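Local coordinates for protein probable ubiquitin-conjugating enzyme E2 7 (Caenorhabditis elegans, PDB 1PZV) that probably accepts ubiquitin from the E1 activating enzyme as a thioester and catalyses its covalent attachment to other proteins, at residues Ile33-Ile41 and Phe52-Arg61. Sequence-based numbering, arbitrary orientation.
Sequences IYKWEVLVI and FFKAILDFPR
Trp36 and Leu57 form a hydrogen-bonded pair in the antiparallel hairpin of strands 35-41 and 52-58, the two central strands of the four-stranded meander sheet of the ubiquitin-conjugating (UBC) fold. Hydrogen-bonded pairs Trp36-Leu57, Val38-Ala55 and Val40-Phe53 alternate with non-hydrogen-bonded ones, and Phe59 N extends the ladder past the strand end with a nearly straight bond to Tyr34 O (176° at the hydrogen).

The face carrying Trp36, Val38, Val40, Phe53, Ala55 and Leu57 is the tightly packed one. Phe59 CE1 lies over one face of the Trp36 indole, 3.5 Å from Trp36 CD1, the Phe59 ring oblique at 49° to the five-membered ring. With CG anti to the carbonyl carbon (chi1 -64°), the indole lies beside the backbone N, on the side of Ile33, and Trp36 NE1 donates in the ring plane to Ile33 O at 2.9 Å, which helps fix the ring's rotation. Leu12 of helix 5-17 also touches Trp36, while Leu8 of that helix reaches Phe59. Replacing Trp36 by an alanine is likely to leave Ile33 O without its indole donor and to open a gap beside the Phe59 ring. Farther along, Val38 CG2 meets the Ala55 methyl CB at 3.8 Å, and the Val38 and Leu57 side chains cross at about a right angle, Val38 CG1 touching Leu57 CD1.

The opposite face, with Lys35, Glu37, Leu39, Ile41, Phe52, Lys54, Ile56 and Asp58, is looser and more solvent-accessible. Leu39 CD1 and Ile41 CD1 lie alongside Phe52, touching CB and CE2 respectively. Lys35, bent at its last two torsions, brings NZ to Asp58 OD1 in a salt bridge of 3.2 Å whose hydrogen bond is weak; a water donates to Tyr34 O and, weakly, to Asp58 OD1. Beyond the strands, Tyr34 OH bonds Ser4 OG, and Arg61 makes a cation-pi contact over the Tyr34 ring, its guanidinium turned edge-on with Arg61 NH1 3.4 Å from Tyr34 CD2.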
# COMPACT_ATOMS: atom_id res chain seq x y z
N ILE A 33 -8.49 15.29 -7.50
CA ILE A 33 -8.46 14.64 -6.20
C ILE A 33 -8.65 13.12 -6.21
O ILE A 33 -8.69 12.49 -5.16
CB ILE A 33 -9.53 15.26 -5.28
CG1 ILE A 33 -9.19 14.97 -3.81
CG2 ILE A 33 -10.90 14.71 -5.64
CD1 ILE A 33 -7.92 15.62 -3.35
N TYR A 34 -8.75 12.52 -7.40
CA TYR A 34 -8.96 11.08 -7.49
C TYR A 34 -7.70 10.22 -7.74
O TYR A 34 -7.80 8.99 -7.83
CB TYR A 34 -10.01 10.78 -8.56
CG TYR A 34 -11.41 11.23 -8.16
CD1 TYR A 34 -12.25 10.41 -7.39
CD2 TYR A 34 -11.87 12.51 -8.49
CE1 TYR A 34 -13.52 10.84 -6.97
CE2 TYR A 34 -13.14 12.95 -8.07
CZ TYR A 34 -13.95 12.12 -7.31
OH TYR A 34 -15.18 12.58 -6.87
N LYS A 35 -6.54 10.87 -7.86
CA LYS A 35 -5.27 10.16 -8.06
C LYS A 35 -4.24 10.64 -7.05
O LYS A 35 -3.73 11.76 -7.16
CB LYS A 35 -4.70 10.41 -9.46
CG LYS A 35 -5.50 9.79 -10.59
CD LYS A 35 -4.79 10.00 -11.94
CE LYS A 35 -3.49 9.20 -12.03
NZ LYS A 35 -3.74 7.74 -11.92
N TRP A 36 -3.92 9.80 -6.07
CA TRP A 36 -2.96 10.16 -5.03
C TRP A 36 -1.60 9.50 -5.20
O TRP A 36 -1.51 8.34 -5.60
CB TRP A 36 -3.49 9.75 -3.66
CG TRP A 36 -4.72 10.46 -3.22
CD1 TRP A 36 -5.68 11.01 -4.02
CD2 TRP A 36 -5.16 10.65 -1.87
NE1 TRP A 36 -6.69 11.53 -3.25
CE2 TRP A 36 -6.39 11.34 -1.93
CE3 TRP A 36 -4.62 10.33 -0.62
CZ2 TRP A 36 -7.11 11.68 -0.78
CZ3 TRP A 36 -5.33 10.68 0.52
CH2 TRP A 36 -6.55 11.36 0.44
N GLU A 37 -0.56 10.26 -4.89
CA GLU A 37 0.80 9.72 -4.93
C GLU A 37 1.20 9.61 -3.46
O GLU A 37 1.29 10.62 -2.77
CB GLU A 37 1.76 10.67 -5.67
CG GLU A 37 1.67 12.14 -5.25
CD GLU A 37 2.77 13.02 -5.87
OE1 GLU A 37 3.17 12.77 -7.04
OE2 GLU A 37 3.22 13.98 -5.19
N VAL A 38 1.42 8.40 -2.97
CA VAL A 38 1.79 8.24 -1.57
C VAL A 38 3.16 7.60 -1.32
O VAL A 38 3.48 6.55 -1.86
CB VAL A 38 0.72 7.44 -0.78
CG1 VAL A 38 -0.68 7.88 -1.22
CG2 VAL A 38 0.91 5.94 -0.98
N LEU A 39 3.96 8.26 -0.48
CA LEU A 39 5.28 7.74 -0.13
C LEU A 39 5.08 6.77 1.02
O LEU A 39 4.55 7.13 2.07
CB LEU A 39 6.21 8.87 0.34
CG LEU A 39 7.59 8.41 0.83
CD1 LEU A 39 8.37 7.85 -0.37
CD2 LEU A 39 8.35 9.56 1.48
N VAL A 40 5.51 5.53 0.84
CA VAL A 40 5.37 4.55 1.90
C VAL A 40 6.73 4.17 2.44
O VAL A 40 7.49 3.47 1.79
CB VAL A 40 4.67 3.29 1.38
CG1 VAL A 40 4.49 2.31 2.49
CG2 VAL A 40 3.34 3.65 0.77
N ILE A 41 7.04 4.65 3.64
CA ILE A 41 8.32 4.33 4.25
C ILE A 41 8.23 2.98 4.95
O ILE A 41 7.32 2.75 5.74
CB ILE A 41 8.74 5.42 5.28
CG1 ILE A 41 8.84 6.78 4.58
CG2 ILE A 41 10.09 5.06 5.92
CD1 ILE A 41 9.47 7.87 5.42
N PHE A 52 11.71 3.63 0.64
CA PHE A 52 10.93 4.79 0.25
C PHE A 52 10.10 4.37 -0.97
O PHE A 52 10.36 4.82 -2.09
CB PHE A 52 11.84 5.97 -0.09
CG PHE A 52 12.59 6.52 1.09
CD1 PHE A 52 13.70 5.84 1.60
CD2 PHE A 52 12.15 7.66 1.74
CE1 PHE A 52 14.36 6.31 2.76
CE2 PHE A 52 12.80 8.13 2.90
CZ PHE A 52 13.90 7.45 3.40
N PHE A 53 9.11 3.52 -0.74
CA PHE A 53 8.26 3.02 -1.83
C PHE A 53 7.11 3.94 -2.23
O PHE A 53 6.18 4.19 -1.45
CB PHE A 53 7.69 1.65 -1.46
CG PHE A 53 8.70 0.71 -0.88
CD1 PHE A 53 8.90 0.65 0.50
CD2 PHE A 53 9.45 -0.11 -1.71
CE1 PHE A 53 9.85 -0.22 1.04
CE2 PHE A 53 10.40 -0.98 -1.18
CZ PHE A 53 10.59 -1.04 0.19
N LYS A 54 7.17 4.43 -3.47
CA LYS A 54 6.16 5.33 -4.02
C LYS A 54 4.95 4.53 -4.46
O LYS A 54 5.09 3.42 -4.95
CB LYS A 54 6.75 6.12 -5.20
CG LYS A 54 7.97 6.99 -4.82
CD LYS A 54 8.63 7.73 -6.00
CE LYS A 54 9.47 6.80 -6.89
NZ LYS A 54 10.09 7.51 -8.05
N ALA A 55 3.75 5.07 -4.26
CA ALA A 55 2.55 4.34 -4.67
C ALA A 55 1.42 5.27 -5.11
O ALA A 55 1.39 6.46 -4.77
CB ALA A 55 2.06 3.43 -3.53
N ILE A 56 0.49 4.73 -5.88
CA ILE A 56 -0.61 5.53 -6.36
C ILE A 56 -1.96 4.93 -6.04
O ILE A 56 -2.20 3.74 -6.26
CB ILE A 56 -0.50 5.75 -7.86
CG1 ILE A 56 0.69 6.67 -8.14
CG2 ILE A 56 -1.81 6.31 -8.41
CD1 ILE A 56 0.86 7.06 -9.58
N LEU A 57 -2.82 5.78 -5.48
CA LEU A 57 -4.17 5.39 -5.10
C LEU A 57 -5.17 5.95 -6.10
O LEU A 57 -5.19 7.15 -6.38
CB LEU A 57 -4.52 5.93 -3.71
CG LEU A 57 -3.94 5.24 -2.48
CD1 LEU A 57 -4.21 6.07 -1.26
CD2 LEU A 57 -4.54 3.85 -2.32
N ASP A 58 -5.99 5.06 -6.66
CA ASP A 58 -7.01 5.46 -7.61
C ASP A 58 -8.35 5.37 -6.91
O ASP A 58 -8.75 4.28 -6.48
CB ASP A 58 -6.99 4.53 -8.82
CG ASP A 58 -5.81 4.78 -9.73
OD1 ASP A 58 -5.87 5.73 -10.54
OD2 ASP A 58 -4.81 4.04 -9.63
N PHE A 59 -9.04 6.50 -6.78
CA PHE A 59 -10.34 6.49 -6.12
C PHE A 59 -11.50 6.60 -7.11
O PHE A 59 -11.53 7.51 -7.95
CB PHE A 59 -10.48 7.66 -5.13
CG PHE A 59 -9.50 7.63 -4.00
CD1 PHE A 59 -8.20 8.12 -4.17
CD2 PHE A 59 -9.87 7.11 -2.76
CE1 PHE A 59 -7.30 8.09 -3.11
CE2 PHE A 59 -8.97 7.08 -1.70
CZ PHE A 59 -7.68 7.57 -1.88
N PRO A 60 -12.47 5.68 -7.01
CA PRO A 60 -13.63 5.71 -7.91
C PRO A 60 -14.42 7.00 -7.69
O PRO A 60 -14.15 7.75 -6.74
CB PRO A 60 -14.41 4.48 -7.50
CG PRO A 60 -14.12 4.37 -6.05
CD PRO A 60 -12.63 4.62 -6.01
N ARG A 61 -15.38 7.26 -8.55
CA ARG A 61 -16.20 8.46 -8.45
C ARG A 61 -17.12 8.40 -7.22
O ARG A 61 -17.55 9.44 -6.70
CB ARG A 61 -17.03 8.64 -9.73
CG ARG A 61 -16.21 8.63 -11.03
CD ARG A 61 -15.07 9.65 -11.00
NE ARG A 61 -14.36 9.72 -12.28
CZ ARG A 61 -13.21 10.36 -12.49
NH1 ARG A 61 -12.61 10.99 -11.49
NH2 ARG A 61 -12.66 10.37 -13.70
O HOH W 1 -8.09 8.30 -10.85